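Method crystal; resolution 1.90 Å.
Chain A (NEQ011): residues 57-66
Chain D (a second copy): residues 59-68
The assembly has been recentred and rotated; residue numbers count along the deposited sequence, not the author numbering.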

# COMPACT_ATOMS: atom_id res chain seq x y z
N PRO A 57 -6.74 -16.83 -6.64
CA PRO A 57 -7.03 -15.40 -6.88
C PRO A 57 -5.75 -14.63 -7.13
O PRO A 57 -4.77 -14.77 -6.39
CB PRO A 57 -7.72 -14.96 -5.58
CG PRO A 57 -7.27 -15.94 -4.56
CD PRO A 57 -7.11 -17.25 -5.28
N THR A 58 -5.75 -13.82 -8.18
CA THR A 58 -4.61 -12.98 -8.53
C THR A 58 -4.91 -11.54 -8.12
O THR A 58 -5.94 -10.98 -8.51
CB THR A 58 -4.31 -13.05 -10.02
OG1 THR A 58 -3.86 -14.37 -10.36
CG2 THR A 58 -3.24 -12.04 -10.40
N HIS A 59 -4.01 -10.95 -7.34
CA HIS A 59 -4.17 -9.56 -6.93
C HIS A 59 -3.96 -8.66 -8.14
O HIS A 59 -2.89 -8.68 -8.76
CB HIS A 59 -3.18 -9.22 -5.82
CG HIS A 59 -3.60 -8.04 -4.99
ND1 HIS A 59 -2.93 -7.68 -3.83
CD2 HIS A 59 -4.61 -7.16 -5.13
CE1 HIS A 59 -3.52 -6.62 -3.31
NE2 HIS A 59 -4.54 -6.29 -4.07
N ILE A 60 -4.97 -7.86 -8.47
CA ILE A 60 -4.92 -6.99 -9.64
C ILE A 60 -4.52 -5.57 -9.26
O ILE A 60 -3.64 -4.98 -9.88
CB ILE A 60 -6.27 -7.01 -10.39
CG1 ILE A 60 -6.60 -8.42 -10.90
CG2 ILE A 60 -6.24 -6.03 -11.55
CD1 ILE A 60 -5.57 -8.98 -11.87
N ALA A 61 -5.18 -5.00 -8.25
CA ALA A 61 -4.91 -3.62 -7.88
C ALA A 61 -5.13 -3.44 -6.39
O ALA A 61 -5.91 -4.16 -5.76
CB ALA A 61 -5.78 -2.64 -8.66
N ARG A 62 -4.42 -2.46 -5.82
CA ARG A 62 -4.63 -2.00 -4.46
C ARG A 62 -4.73 -0.48 -4.50
O ARG A 62 -3.80 0.19 -4.98
CB ARG A 62 -3.50 -2.46 -3.53
CG ARG A 62 -3.52 -1.89 -2.13
CD ARG A 62 -2.61 -2.69 -1.19
NE ARG A 62 -3.24 -3.93 -0.73
CZ ARG A 62 -2.63 -4.87 -0.02
NH1 ARG A 62 -1.35 -4.74 0.31
NH2 ARG A 62 -3.30 -5.95 0.36
N ILE A 63 -5.85 0.07 -4.02
CA ILE A 63 -6.09 1.51 -4.07
C ILE A 63 -6.33 1.99 -2.65
O ILE A 63 -7.25 1.53 -1.97
CB ILE A 63 -7.29 1.87 -4.96
CG1 ILE A 63 -7.10 1.29 -6.37
CG2 ILE A 63 -7.46 3.38 -5.02
CD1 ILE A 63 -8.04 0.15 -6.67
N GLU A 64 -5.50 2.93 -2.20
CA GLU A 64 -5.66 3.57 -0.90
C GLU A 64 -6.22 4.97 -1.11
O GLU A 64 -5.67 5.76 -1.89
CB GLU A 64 -4.34 3.65 -0.14
CG GLU A 64 -3.64 2.32 0.09
CD GLU A 64 -3.78 1.83 1.52
OE1 GLU A 64 -4.49 2.48 2.31
OE2 GLU A 64 -3.16 0.79 1.86
N PHE A 65 -7.34 5.26 -0.45
CA PHE A 65 -7.93 6.60 -0.45
C PHE A 65 -7.38 7.34 0.77
O PHE A 65 -7.76 7.03 1.91
CB PHE A 65 -9.45 6.50 -0.43
CG PHE A 65 -10.01 5.51 -1.41
CD1 PHE A 65 -9.94 5.75 -2.78
CD2 PHE A 65 -10.57 4.32 -0.98
CE1 PHE A 65 -10.44 4.84 -3.69
CE2 PHE A 65 -11.08 3.40 -1.89
CZ PHE A 65 -11.01 3.67 -3.24
N LYS A 66 -6.50 8.30 0.54
CA LYS A 66 -5.59 8.77 1.59
C LYS A 66 -6.06 10.01 2.33
O LYS A 66 -5.66 10.21 3.48
CB LYS A 66 -4.20 9.04 1.00
CG LYS A 66 -3.45 7.80 0.56
CD LYS A 66 -3.21 6.88 1.74
CE LYS A 66 -1.94 6.08 1.58
NZ LYS A 66 -1.73 5.24 2.79
N HIS D 59 -1.18 13.69 0.72
CA HIS D 59 -1.31 12.43 -0.01
C HIS D 59 -2.79 12.19 -0.32
O HIS D 59 -3.62 12.15 0.58
CB HIS D 59 -0.74 11.28 0.82
CG HIS D 59 -0.32 10.10 0.01
ND1 HIS D 59 0.36 9.03 0.55
CD2 HIS D 59 -0.48 9.81 -1.31
CE1 HIS D 59 0.61 8.14 -0.39
NE2 HIS D 59 0.11 8.59 -1.53
N ILE D 60 -3.10 12.06 -1.61
CA ILE D 60 -4.48 11.88 -2.06
C ILE D 60 -4.79 10.41 -2.34
O ILE D 60 -5.81 9.89 -1.89
CB ILE D 60 -4.75 12.75 -3.31
CG1 ILE D 60 -4.55 14.23 -2.97
CG2 ILE D 60 -6.15 12.49 -3.84
CD1 ILE D 60 -5.47 14.73 -1.87
N ALA D 61 -3.93 9.74 -3.10
CA ALA D 61 -4.19 8.35 -3.47
C ALA D 61 -2.88 7.60 -3.61
O ALA D 61 -1.85 8.18 -3.96
CB ALA D 61 -4.99 8.25 -4.77
N ARG D 62 -2.95 6.30 -3.35
CA ARG D 62 -1.86 5.38 -3.60
C ARG D 62 -2.44 4.20 -4.37
O ARG D 62 -3.40 3.57 -3.91
CB ARG D 62 -1.21 4.92 -2.29
CG ARG D 62 -0.20 3.81 -2.43
CD ARG D 62 0.64 3.73 -1.18
NE ARG D 62 1.68 4.76 -1.17
CZ ARG D 62 2.47 5.02 -0.14
NH1 ARG D 62 2.33 4.34 0.99
NH2 ARG D 62 3.40 5.96 -0.23
N ILE D 63 -1.91 3.94 -5.56
CA ILE D 63 -2.42 2.89 -6.44
C ILE D 63 -1.28 1.94 -6.75
O ILE D 63 -0.25 2.35 -7.29
CB ILE D 63 -3.02 3.44 -7.74
CG1 ILE D 63 -4.11 4.48 -7.47
CG2 ILE D 63 -3.56 2.29 -8.58
CD1 ILE D 63 -3.71 5.89 -7.85
N GLU D 64 -1.46 0.67 -6.42
CA GLU D 64 -0.50 -0.38 -6.74
C GLU D 64 -1.04 -1.21 -7.90
O GLU D 64 -2.16 -1.72 -7.84
CB GLU D 64 -0.23 -1.27 -5.53
CG GLU D 64 0.23 -0.51 -4.29
CD GLU D 64 1.72 -0.65 -4.05
OE1 GLU D 64 2.40 -1.30 -4.87
OE2 GLU D 64 2.22 -0.12 -3.03
N PHE D 65 -0.24 -1.32 -8.96
CA PHE D 65 -0.58 -2.17 -10.10
C PHE D 65 0.05 -3.54 -9.86
O PHE D 65 1.27 -3.69 -9.95
CB PHE D 65 -0.09 -1.54 -11.40
CG PHE D 65 -0.42 -0.08 -11.52
CD1 PHE D 65 -1.73 0.34 -11.66
CD2 PHE D 65 0.58 0.88 -11.48
CE1 PHE D 65 -2.04 1.69 -11.76
CE2 PHE D 65 0.28 2.23 -11.59
CZ PHE D 65 -1.04 2.63 -11.73
N LYS D 66 -0.78 -4.53 -9.55
CA LYS D 66 -0.32 -5.73 -8.86
C LYS D 66 -0.02 -6.91 -9.78
O LYS D 66 0.77 -7.78 -9.40
CB LYS D 66 -1.36 -6.17 -7.82
CG LYS D 66 -1.47 -5.25 -6.62
CD LYS D 66 -0.15 -5.20 -5.87
CE LYS D 66 -0.36 -4.96 -4.39
NZ LYS D 66 0.93 -4.98 -3.65
N ALA D 67 -0.63 -6.99 -10.96
CA ALA D 67 -0.47 -8.14 -11.85
C ALA D 67 0.53 -7.82 -12.96
O ALA D 67 0.44 -6.76 -13.59
CB ALA D 67 -1.81 -8.55 -12.45
N HIS D 68 1.47 -8.74 -13.19
CA HIS D 68 2.52 -8.55 -14.19
C HIS D 68 2.85 -9.87 -14.87
O HIS D 68 4.02 -10.18 -15.13
CB HIS D 68 3.78 -7.95 -13.57
CG HIS D 68 3.53 -6.74 -12.74
ND1 HIS D 68 3.62 -6.76 -11.36
CD2 HIS D 68 3.17 -5.48 -13.07
CE1 HIS D 68 3.33 -5.56 -10.89
NE2 HIS D 68 3.05 -4.76 -11.90
O HOH W 1 -0.75 -10.26 -8.39

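What joins the two backbones? Two strands run antiparallel about the A:Ile63–D:Ile63 pair, whose CA atoms lie 4.6 Å apart. Next to this pair, A:Glu64 N donates to D:Arg62 O and D:Glu64 N to A:Arg62 O, both at 2.8 Å; the return bonds, A:Arg62 N to D:Glu64 O and D:Arg62 N to A:Glu64 O, are 3.1 Å. Lysine amides extend the ladder: D:Lys66 N reaches A:Ile60 O at 2.9 Å, and A:Lys66 N reaches D:Ile60 O at 3.0 Å.

How do the lysines contribute beyond their amides? Each lays its aliphatic chain over a histidine ring of the other copy. D:Lys66 CG sits 3.9 Å from the A:His59 ring centroid, nearly along the normal, and A:Lys66 CG repeats this over D:His59. A long methylene chain suits this place, covering one face of the ring while the lysine NZ, bonded elsewhere in the structure, lies farther along.

What packs on the two faces? A:Ala61, A:Ile63, A:Phe65 and their D counterparts share one face, where A:Ile63 CG2 meets D:Ile63 CG1 at 4.3 Å. Arg62 and Glu64 of both chains lie on the other; A:Arg62 CB and D:Glu64 CB are 4.0 Å apart, and the glutamate ends lead away. The contact buries 718 Å², both sides summed, with A:Lys66 and D:Lys66 covered most.

Does water help? The O of water 1 donates to A:His59 O (2.7 Å) and D:Lys66 O (3.1 Å), bridging the backbones beyond the bond from D:Lys66 N to A:Ile60 O.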